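Local coordinates for RickCE (Rickettsia bellii, PDB 5HAM), which is a CE-clan cysteine protease used as a bacterial effector and probably cleaves ubiquitin from modified host proteins, at residues A[209-217]-A[239-247]. Residues are numbered along the deposited sequence; the frame is centred on the assembly and turned at random.
Sequences SACGVFTVD and GLRLREHHA
R243 NH1 donates to a water 3.0 Å away that is also hydrogen-bonded to S209 OG, and NH1 itself lies 3.1 Å from S209 O, which sits near the guanidinium plane. NH2 is hydrogen-bonded to the backbone oxygens of Y7 and W261, and Y7 adds a cation-pi contact. V213 is the knob of the interface, set among G239, L242, R243 and H246. Its chi1 of -169° turns CG1 opposite the backbone N and onto L242 CB at 3.4 Å, while CG2 lies over one face of the guanidinium. H246 brings CE1, at its ring edge, to 3.1 Å from V213 O. A second water links H246 NE2 to D217 OD1, and the ring's ND1 is hydrogen-bonded to Y9 OH; OD2 of D217 salt-bridges K221. L242 splits its branches: CD1 makes a CH-pi contact 4.0 Å from the F214 ring centroid, while CD2 lies 3.3 Å from D217 OD1. The axes of 211-217 and 239-247 approach to 9.6 Å and cross at 73°, a steep helix-helix crossing with a single valine knob. It packs helix 238-251 on helix 211-223, whose C211 rests against W147, consistent with the cysteine-bearing helix of CE-clan proteases.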
ATOM      1  N   SER A 209       1.624  10.583   7.647  1.00 23.43           N
ATOM      2  CA  SER A 209       1.151  11.583   6.698  1.00 32.02           C
ATOM      3  C   SER A 209       2.184  11.843   5.597  1.00 32.67           C
ATOM      4  O   SER A 209       1.834  12.238   4.488  1.00 31.88           O
ATOM      5  CB  SER A 209       0.820  12.893   7.419  1.00 33.99           C
ATOM      6  OG  SER A 209       1.921  13.330   8.197  1.00 35.83           O
ATOM      7  N   ALA A 210       3.456  11.620   5.910  1.00 25.30           N
ATOM      8  CA  ALA A 210       4.527  11.991   4.994  1.00 25.18           C
ATOM      9  C   ALA A 210       4.904  10.878   4.013  1.00 27.04           C
ATOM     10  O   ALA A 210       5.664  11.127   3.071  1.00 27.32           O
ATOM     11  CB  ALA A 210       5.759  12.494   5.764  1.00 21.88           C
ATOM     12  N   CYS A 211       4.358   9.674   4.223  1.00 21.85           N
ATOM     13  CA  CYS A 211       4.606   8.524   3.325  1.00 19.39           C
ATOM     14  C   CYS A 211       4.427   8.799   1.843  1.00 22.12           C
ATOM     15  O   CYS A 211       5.261   8.399   1.035  1.00 28.85           O
ATOM     16  CB  CYS A 211       3.743   7.318   3.709  1.00 21.38           C
ATOM     17  SG  CYS A 211       4.270   6.566   5.257  1.00 31.35           S
ATOM     18  N   GLY A 212       3.345   9.473   1.472  1.00 23.01           N
ATOM     19  CA  GLY A 212       3.110   9.757   0.068  1.00 21.32           C
ATOM     20  C   GLY A 212       4.061  10.811  -0.477  1.00 28.32           C
ATOM     21  O   GLY A 212       4.460  10.761  -1.653  1.00 22.91           O
ATOM     22  N   VAL A 213       4.432  11.767   0.376  1.00 24.60           N
ATOM     23  CA  VAL A 213       5.351  12.817  -0.033  1.00 24.58           C
ATOM     24  C   VAL A 213       6.678  12.197  -0.467  1.00 30.25           C
ATOM     25  O   VAL A 213       7.170  12.468  -1.564  1.00 37.56           O
ATOM     26  CB  VAL A 213       5.599  13.840   1.111  1.00 25.38           C
ATOM     27  CG1 VAL A 213       6.337  15.051   0.588  1.00 22.51           C
ATOM     28  CG2 VAL A 213       4.281  14.272   1.739  1.00 27.54           C
ATOM     29  N   PHE A 214       7.234  11.340   0.391  1.00 24.65           N
ATOM     30  CA  PHE A 214       8.524  10.700   0.129  1.00 24.48           C
ATOM     31  C   PHE A 214       8.476   9.549  -0.876  1.00 27.80           C
ATOM     32  O   PHE A 214       9.459   9.297  -1.586  1.00 24.71           O
ATOM     33  CB  PHE A 214       9.173  10.246   1.435  1.00 18.88           C
ATOM     34  CG  PHE A 214       9.817  11.359   2.188  1.00 20.07           C
ATOM     35  CD1 PHE A 214      11.106  11.768   1.871  1.00 20.56           C
ATOM     36  CD2 PHE A 214       9.124  12.021   3.199  1.00 20.85           C
ATOM     37  CE1 PHE A 214      11.710  12.800   2.545  1.00 21.82           C
ATOM     38  CE2 PHE A 214       9.714  13.065   3.879  1.00 29.93           C
ATOM     39  CZ  PHE A 214      11.018  13.460   3.550  1.00 25.28           C
ATOM     40  N   THR A 215       7.355   8.832  -0.918  1.00 26.91           N
ATOM     41  CA  THR A 215       7.141   7.837  -1.952  1.00 22.67           C
ATOM     42  C   THR A 215       7.380   8.466  -3.320  1.00 23.53           C
ATOM     43  O   THR A 215       8.060   7.900  -4.168  1.00 23.76           O
ATOM     44  CB  THR A 215       5.707   7.279  -1.892  1.00 23.80           C
ATOM     45  OG1 THR A 215       5.598   6.378  -0.785  1.00 25.91           O
ATOM     46  CG2 THR A 215       5.356   6.530  -3.180  1.00 15.80           C
ATOM     47  N   VAL A 216       6.839   9.658  -3.516  1.00 24.45           N
ATOM     48  CA  VAL A 216       6.967  10.321  -4.795  1.00 26.78           C
ATOM     49  C   VAL A 216       8.417  10.713  -5.036  1.00 23.08           C
ATOM     50  O   VAL A 216       8.983  10.425  -6.088  1.00 25.52           O
ATOM     51  CB  VAL A 216       6.060  11.579  -4.870  1.00 32.72           C
ATOM     52  CG1 VAL A 216       6.427  12.461  -6.089  1.00 28.92           C
ATOM     53  CG2 VAL A 216       4.565  11.176  -4.864  1.00 24.07           C
ATOM     54  N   ASP A 217       9.016  11.369  -4.055  1.00 25.28           N
ATOM     55  CA  ASP A 217      10.382  11.835  -4.216  1.00 28.50           C
ATOM     56  C   ASP A 217      11.380  10.679  -4.375  1.00 23.41           C
ATOM     57  O   ASP A 217      12.266  10.735  -5.237  1.00 19.38           O
ATOM     58  CB  ASP A 217      10.777  12.736  -3.059  1.00 26.91           C
ATOM     59  CG  ASP A 217      11.964  13.621  -3.398  1.00 33.89           C
ATOM     60  OD1 ASP A 217      11.762  14.653  -4.079  1.00 35.31           O
ATOM     61  OD2 ASP A 217      13.092  13.286  -2.974  1.00 36.31           O
ATOM     62  N   GLY A 239       9.875  17.524   4.539  1.00 41.01           N
ATOM     63  CA  GLY A 239       8.572  16.967   4.214  1.00 26.12           C
ATOM     64  C   GLY A 239       7.573  18.052   3.843  1.00 40.08           C
ATOM     65  O   GLY A 239       6.821  17.904   2.887  1.00 41.13           O
ATOM     66  N   LEU A 240       7.565  19.152   4.588  1.00 39.51           N
ATOM     67  CA  LEU A 240       6.731  20.296   4.224  1.00 47.05           C
ATOM     68  C   LEU A 240       7.090  20.898   2.875  1.00 48.51           C
ATOM     69  O   LEU A 240       6.209  21.125   2.044  1.00 53.24           O
ATOM     70  CB  LEU A 240       6.800  21.400   5.278  1.00 57.74           C
ATOM     71  CG  LEU A 240       5.684  21.407   6.317  1.00 64.33           C
ATOM     72  CD1 LEU A 240       5.899  20.294   7.351  1.00 68.92           C
ATOM     73  CD2 LEU A 240       5.609  22.773   6.967  1.00 63.42           C
ATOM     74  N   ARG A 241       8.376  21.178   2.666  1.00 41.13           N
ATOM     75  CA  ARG A 241       8.825  21.819   1.430  1.00 45.66           C
ATOM     76  C   ARG A 241       8.514  20.942   0.217  1.00 41.29           C
ATOM     77  O   ARG A 241       8.130  21.439  -0.846  1.00 43.27           O
ATOM     78  CB  ARG A 241      10.325  22.126   1.489  1.00 49.57           C
ATOM     79  CG  ARG A 241      10.775  22.813   2.777  1.00 61.86           C
ATOM     80  CD  ARG A 241      12.304  22.821   2.879  1.00 73.43           C
ATOM     81  NE  ARG A 241      12.797  22.429   4.200  1.00 78.51           N
ATOM     82  CZ  ARG A 241      12.961  23.267   5.222  1.00 83.80           C
ATOM     83  NH1 ARG A 241      12.667  24.557   5.086  1.00 83.42           N
ATOM     84  NH2 ARG A 241      13.420  22.815   6.385  1.00 86.89           N
ATOM     85  N   LEU A 242       8.686  19.636   0.381  1.00 35.66           N
ATOM     86  CA  LEU A 242       8.372  18.700  -0.680  1.00 36.52           C
ATOM     87  C   LEU A 242       6.881  18.772  -0.979  1.00 36.57           C
ATOM     88  O   LEU A 242       6.468  18.808  -2.141  1.00 33.44           O
ATOM     89  CB  LEU A 242       8.761  17.284  -0.278  1.00 34.69           C
ATOM     90  CG  LEU A 242      10.221  16.853  -0.396  1.00 38.20           C
ATOM     91  CD1 LEU A 242      10.397  15.458   0.221  1.00 30.73           C
ATOM     92  CD2 LEU A 242      10.638  16.853  -1.860  1.00 36.81           C
ATOM     93  N   ARG A 243       6.080  18.815   0.083  1.00 37.22           N
ATOM     94  CA  ARG A 243       4.624  18.868  -0.048  1.00 41.74           C
ATOM     95  C   ARG A 243       4.166  20.157  -0.753  1.00 44.38           C
ATOM     96  O   ARG A 243       3.283  20.130  -1.620  1.00 41.62           O
ATOM     97  CB  ARG A 243       3.959  18.719   1.329  1.00 34.60           C
ATOM     98  CG  ARG A 243       2.462  18.548   1.272  1.00 33.14           C
ATOM     99  CD  ARG A 243       1.837  18.606   2.644  1.00 35.52           C
ATOM    100  NE  ARG A 243       2.050  17.391   3.430  1.00 42.05           N
ATOM    101  CZ  ARG A 243       1.182  16.382   3.484  1.00 40.58           C
ATOM    102  NH1 ARG A 243       1.438  15.321   4.233  1.00 34.11           N
ATOM    103  NH2 ARG A 243       0.053  16.440   2.783  1.00 37.52           N
ATOM    104  N   GLU A 244       4.777  21.278  -0.377  1.00 42.57           N
ATOM    105  CA  GLU A 244       4.482  22.554  -1.011  1.00 44.55           C
ATOM    106  C   GLU A 244       4.822  22.439  -2.474  1.00 44.91           C
ATOM    107  O   GLU A 244       4.004  22.733  -3.335  1.00 49.13           O
ATOM    108  CB  GLU A 244       5.279  23.689  -0.362  1.00 50.48           C
ATOM    109  CG  GLU A 244       4.763  24.080   1.019  1.00 57.89           C
ATOM    110  CD  GLU A 244       5.672  25.057   1.760  1.00 68.89           C
ATOM    111  OE1 GLU A 244       6.554  25.685   1.129  1.00 73.27           O
ATOM    112  OE2 GLU A 244       5.501  25.195   2.988  1.00 70.13           O
ATOM    113  N   HIS A 245       6.035  21.972  -2.740  1.00 43.08           N
ATOM    114  CA  HIS A 245       6.509  21.763  -4.092  1.00 39.86           C
ATOM    115  C   HIS A 245       5.552  20.877  -4.883  1.00 37.78           C
ATOM    116  O   HIS A 245       5.197  21.202  -6.015  1.00 42.11           O
ATOM    117  CB  HIS A 245       7.910  21.157  -4.042  1.00 47.83           C
ATOM    118  CG  HIS A 245       8.525  20.927  -5.402  1.00 56.89           C
ATOM    119  ND1 HIS A 245       8.757  21.954  -6.279  1.00 61.52           N
ATOM    120  CD2 HIS A 245       8.940  19.790  -5.988  1.00 58.73           C
ATOM    121  CE1 HIS A 245       9.299  21.447  -7.385  1.00 62.26           C
ATOM    122  NE2 HIS A 245       9.425  20.153  -7.239  1.00 59.13           N
ATOM    123  N   HIS A 246       5.132  19.763  -4.283  1.00 34.23           N
ATOM    124  CA  HIS A 246       4.176  18.851  -4.916  1.00 34.82           C
ATOM    125  C   HIS A 246       2.851  19.538  -5.230  1.00 35.40           C
ATOM    126  O   HIS A 246       2.237  19.270  -6.258  1.00 33.05           O
ATOM    127  CB  HIS A 246       3.876  17.658  -4.010  1.00 35.59           C
ATOM    128  CG  HIS A 246       5.020  16.707  -3.869  1.00 32.65           C
ATOM    129  ND1 HIS A 246       5.005  15.681  -2.954  1.00 27.33           N
ATOM    130  CD2 HIS A 246       6.199  16.620  -4.519  1.00 32.35           C
ATOM    131  CE1 HIS A 246       6.137  14.992  -3.050  1.00 30.05           C
ATOM    132  NE2 HIS A 246       6.875  15.550  -4.001  1.00 29.82           N
ATOM    133  N   ALA A 247       2.397  20.404  -4.331  1.00 35.43           N
ATOM    134  CA  ALA A 247       1.161  21.139  -4.584  1.00 44.14           C
ATOM    135  C   ALA A 247       1.281  22.069  -5.809  1.00 52.01           C
ATOM    136  O   ALA A 247       0.343  22.156  -6.603  1.00 48.63           O
ATOM    137  CB  ALA A 247       0.688  21.891  -3.334  1.00 32.24           C
TER
HETATM  138  O   HOH W   1       3.346  15.034   6.548  1.00 34.23           O
HETATM  139  O   HOH W   2       9.361  15.273  -5.324  1.00 37.91           O